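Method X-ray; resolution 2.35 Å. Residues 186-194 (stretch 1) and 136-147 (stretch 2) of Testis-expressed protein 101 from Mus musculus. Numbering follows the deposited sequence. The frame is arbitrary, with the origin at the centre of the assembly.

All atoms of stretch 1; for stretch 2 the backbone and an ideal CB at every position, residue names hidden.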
# COMPACT_ATOMS: atom_id res chain seq x y z
N LYS A 186 -5.92 -6.49 7.52
CA LYS A 186 -7.12 -7.35 7.41
C LYS A 186 -7.84 -6.95 6.12
O LYS A 186 -7.93 -5.75 5.84
CB LYS A 186 -8.03 -7.22 8.63
CG LYS A 186 -7.47 -7.83 9.92
CD LYS A 186 -8.53 -8.42 10.87
CE LYS A 186 -8.05 -8.57 12.30
NZ LYS A 186 -8.02 -7.26 13.00
N GLU A 187 -8.31 -7.92 5.35
CA GLU A 187 -9.01 -7.68 4.07
C GLU A 187 -10.38 -8.34 4.20
O GLU A 187 -10.42 -9.49 4.58
CB GLU A 187 -8.21 -8.22 2.88
CG GLU A 187 -8.98 -8.13 1.56
CD GLU A 187 -8.18 -8.44 0.29
OE1 GLU A 187 -6.96 -8.63 0.39
OE2 GLU A 187 -8.80 -8.50 -0.79
N THR A 188 -11.44 -7.63 3.86
CA THR A 188 -12.80 -8.20 3.72
C THR A 188 -13.29 -7.71 2.36
O THR A 188 -12.82 -6.64 1.91
CB THR A 188 -13.69 -7.81 4.92
OG1 THR A 188 -13.68 -6.39 5.02
CG2 THR A 188 -13.18 -8.35 6.25
N CYS A 189 -14.16 -8.47 1.69
CA CYS A 189 -14.66 -8.05 0.37
C CYS A 189 -15.95 -8.76 0.00
O CYS A 189 -16.28 -9.81 0.63
CB CYS A 189 -13.59 -8.26 -0.69
SG CYS A 189 -13.72 -9.83 -1.59
N SER A 190 -16.64 -8.19 -0.98
CA SER A 190 -17.51 -8.88 -1.95
C SER A 190 -16.79 -8.97 -3.29
O SER A 190 -16.00 -8.04 -3.64
CB SER A 190 -18.79 -8.14 -2.14
OG SER A 190 -19.43 -7.99 -0.92
N TYR A 191 -17.15 -9.98 -4.06
CA TYR A 191 -16.63 -10.18 -5.43
C TYR A 191 -17.69 -10.91 -6.23
O TYR A 191 -18.50 -11.63 -5.68
CB TYR A 191 -15.28 -10.90 -5.39
CG TYR A 191 -15.35 -12.33 -4.93
CD1 TYR A 191 -15.38 -12.66 -3.58
CD2 TYR A 191 -15.36 -13.37 -5.86
CE1 TYR A 191 -15.43 -13.98 -3.15
CE2 TYR A 191 -15.39 -14.69 -5.45
CZ TYR A 191 -15.41 -14.99 -4.10
OH TYR A 191 -15.43 -16.28 -3.70
N GLN A 192 -17.67 -10.66 -7.54
CA GLN A 192 -18.56 -11.32 -8.52
C GLN A 192 -17.64 -11.82 -9.63
O GLN A 192 -17.18 -10.95 -10.39
CB GLN A 192 -19.60 -10.32 -9.03
CG GLN A 192 -20.46 -9.69 -7.94
CD GLN A 192 -19.83 -8.51 -7.26
OE1 GLN A 192 -19.75 -8.47 -6.04
NE2 GLN A 192 -19.40 -7.54 -8.05
N SER A 193 -17.32 -13.12 -9.63
CA SER A 193 -16.50 -13.80 -10.67
C SER A 193 -17.21 -13.71 -12.01
O SER A 193 -18.44 -13.75 -11.98
CB SER A 193 -16.23 -15.25 -10.38
OG SER A 193 -15.91 -15.43 -9.02
N PHE A 194 -16.43 -13.64 -13.07
CA PHE A 194 -16.84 -13.89 -14.47
C PHE A 194 -16.61 -15.38 -14.76
O PHE A 194 -17.51 -16.04 -15.26
CB PHE A 194 -16.04 -12.99 -15.42
CG PHE A 194 -15.83 -11.55 -15.01
CD1 PHE A 194 -16.75 -10.87 -14.24
CD2 PHE A 194 -14.69 -10.86 -15.43
CE1 PHE A 194 -16.55 -9.54 -13.88
CE2 PHE A 194 -14.47 -9.54 -15.06
CZ PHE A 194 -15.40 -8.88 -14.28
N UNK A 136 -15.37 -0.32 -17.72
CA UNK A 136 -15.23 -1.59 -18.42
C UNK A 136 -13.94 -2.28 -17.97
O UNK A 136 -12.94 -1.62 -17.74
CB UNK A 136 -15.23 -1.38 -19.94
N UNK A 137 -14.01 -3.59 -17.80
CA UNK A 137 -12.89 -4.46 -17.37
C UNK A 137 -12.06 -4.87 -18.58
O UNK A 137 -12.64 -5.30 -19.57
CB UNK A 137 -13.41 -5.70 -16.64
N UNK A 138 -10.73 -4.79 -18.48
CA UNK A 138 -9.78 -5.24 -19.52
C UNK A 138 -9.80 -6.77 -19.59
O UNK A 138 -10.23 -7.41 -18.60
CB UNK A 138 -8.37 -4.74 -19.23
N UNK A 139 -9.33 -7.31 -20.72
CA UNK A 139 -9.05 -8.75 -20.90
C UNK A 139 -8.09 -9.18 -19.78
O UNK A 139 -7.09 -8.50 -19.54
CB UNK A 139 -8.45 -9.04 -22.28
N UNK A 140 -8.37 -10.28 -19.11
CA UNK A 140 -7.47 -10.80 -18.06
C UNK A 140 -8.03 -10.57 -16.66
O UNK A 140 -7.56 -11.26 -15.75
CB UNK A 140 -6.09 -10.14 -18.17
N UNK A 141 -9.00 -9.65 -16.49
CA UNK A 141 -9.68 -9.45 -15.18
C UNK A 141 -10.57 -10.67 -14.97
O UNK A 141 -11.06 -11.19 -15.96
CB UNK A 141 -10.49 -8.16 -15.14
N UNK A 142 -10.69 -11.14 -13.73
CA UNK A 142 -11.46 -12.35 -13.36
C UNK A 142 -12.77 -11.97 -12.67
O UNK A 142 -13.64 -12.84 -12.63
CB UNK A 142 -10.63 -13.26 -12.44
N UNK A 143 -12.92 -10.76 -12.12
CA UNK A 143 -14.04 -10.47 -11.16
C UNK A 143 -14.23 -8.96 -10.94
O UNK A 143 -13.30 -8.19 -11.22
CB UNK A 143 -13.77 -11.14 -9.81
N UNK A 144 -15.42 -8.54 -10.50
CA UNK A 144 -15.62 -7.27 -9.78
C UNK A 144 -15.29 -7.51 -8.32
O UNK A 144 -15.57 -8.60 -7.80
CB UNK A 144 -17.05 -6.74 -9.94
N UNK A 145 -14.63 -6.54 -7.71
CA UNK A 145 -14.17 -6.57 -6.30
C UNK A 145 -14.65 -5.29 -5.63
O UNK A 145 -14.52 -4.22 -6.22
CB UNK A 145 -12.65 -6.70 -6.20
N UNK A 146 -15.24 -5.44 -4.44
CA UNK A 146 -15.58 -4.35 -3.48
C UNK A 146 -15.00 -4.76 -2.13
O UNK A 146 -15.53 -5.71 -1.54
CB UNK A 146 -17.09 -4.11 -3.38
N UNK A 147 -13.91 -4.13 -1.71
CA UNK A 147 -13.16 -4.53 -0.51
C UNK A 147 -12.87 -3.37 0.43
O UNK A 147 -13.01 -2.18 0.03
CB UNK A 147 -11.84 -5.19 -0.92

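Strand 186-193 runs antiparallel to the backbone of 143-147, their directions 171° apart.

Position 136 lies beyond reach of stretch 1. Its phi of -72° permits many residues. It is Pro136.

At 137 the ideal CB points toward stretch 1, 4.3 Å from Phe194 CE2. A small or medium apolar side chain would suit. It is Cys137, whose SG lies 3.8 Å from Phe194 CZ and is bonded covalently elsewhere in the structure.

Positions 138 to 140 meet nothing of stretch 1. The first two are Ala138 and Asn139. At 140, phi is +106°, and a CB would jam against the preceding carbonyl O. Glycine is called for, and Gly140 sits in the type II turn from Ala138 to 141.

The CB at 141 points sideways, 4.2 Å from Phe194 CE2. Several modest side chains fit. Thr141 closes the turn, with OG1 donating to Ala138 O at 2.5 Å.

At 142 the CB points away, so stretch 1 hardly restricts the choice. The backbone does the work: Phe194 N donates to the O of this residue, Thr142, at 2.9 Å.

Position 143 is on the sheet face of Tyr191 and Ser193, its CB 3.9 Å from Ser193 CA. A long side chain could run beside the Tyr191 ring, whether polar or aliphatic. Gln143 extends there, its amide end beside the Tyr191 ring.

Position 144 lies on the face of Gln192. Its CB lies tight against the end of the Gln192 side chain and 4.9 Å from Phe194 CE1. A compact side chain suits best. Cys144 places SG 4.0 Å from Phe194 CE1, at the ring's edge, and is bonded covalently elsewhere. Its N and O each pair with Gln192 at 3.0 Å (N to Gln192 O, O to Gln192 N).

At 145 the CB shares a face with Cys189 and Tyr191. Further along that face lies the Glu187 carboxylate, so a long side chain ending in a donor would suit: tyrosine, lysine or arginine. Tyr145 donates from OH to Glu187 OE2 at 2.7 Å, and its CE2 packs 3.5 Å from Cys189 CB.

Position 146 is on the face of Ser190 and Gln192. A polar chain of some length is plausible. Gln146 lays its amide beside Ser190 and the Gln192 amide. Its N donates to Ser190 O at 2.8 Å.

At 147 an ideal CB would be 3.3 Å from Thr188 O and 3.5 Å from Cys189 CB. Little room remains, favouring glycine or alanine. The CA of Gly147 is 3.2 Å from Thr188 O.

Stretch 2 136-147: PCANGTTQCYQG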
# COMPACT_ATOMS: atom_id res chain seq x y z
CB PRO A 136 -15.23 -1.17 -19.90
CG PRO A 136 -14.69 0.23 -19.89
CD PRO A 136 -15.14 0.84 -18.58
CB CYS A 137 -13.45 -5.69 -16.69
SG CYS A 137 -14.54 -5.29 -15.29
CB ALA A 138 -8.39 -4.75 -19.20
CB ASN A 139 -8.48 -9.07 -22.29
CG ASN A 139 -8.80 -10.48 -22.75
OD1 ASN A 139 -9.91 -10.95 -22.53
ND2 ASN A 139 -7.87 -11.15 -23.41
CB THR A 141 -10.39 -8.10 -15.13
OG1 THR A 141 -11.19 -7.99 -16.31
CG2 THR A 141 -9.43 -6.93 -15.06
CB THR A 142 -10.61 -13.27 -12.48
OG1 THR A 142 -10.27 -12.61 -11.25
CG2 THR A 142 -9.35 -13.76 -13.16
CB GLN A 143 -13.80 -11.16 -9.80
CG GLN A 143 -12.54 -10.73 -9.06
CD GLN A 143 -12.30 -11.38 -7.70
OE1 GLN A 143 -11.71 -10.81 -6.79
NE2 GLN A 143 -12.72 -12.62 -7.57
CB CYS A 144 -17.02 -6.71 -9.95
SG CYS A 144 -17.44 -6.32 -11.68
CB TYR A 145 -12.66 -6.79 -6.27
CG TYR A 145 -12.01 -6.65 -4.92
CD1 TYR A 145 -11.67 -5.41 -4.43
CD2 TYR A 145 -11.70 -7.74 -4.14
CE1 TYR A 145 -11.01 -5.26 -3.23
CE2 TYR A 145 -11.03 -7.62 -2.94
CZ TYR A 145 -10.71 -6.37 -2.46
OH TYR A 145 -10.07 -6.21 -1.26
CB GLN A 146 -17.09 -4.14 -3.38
CG GLN A 146 -17.76 -3.87 -4.73
CD GLN A 146 -18.20 -5.15 -5.40
OE1 GLN A 146 -18.64 -6.07 -4.72
NE2 GLN A 146 -18.08 -5.23 -6.71
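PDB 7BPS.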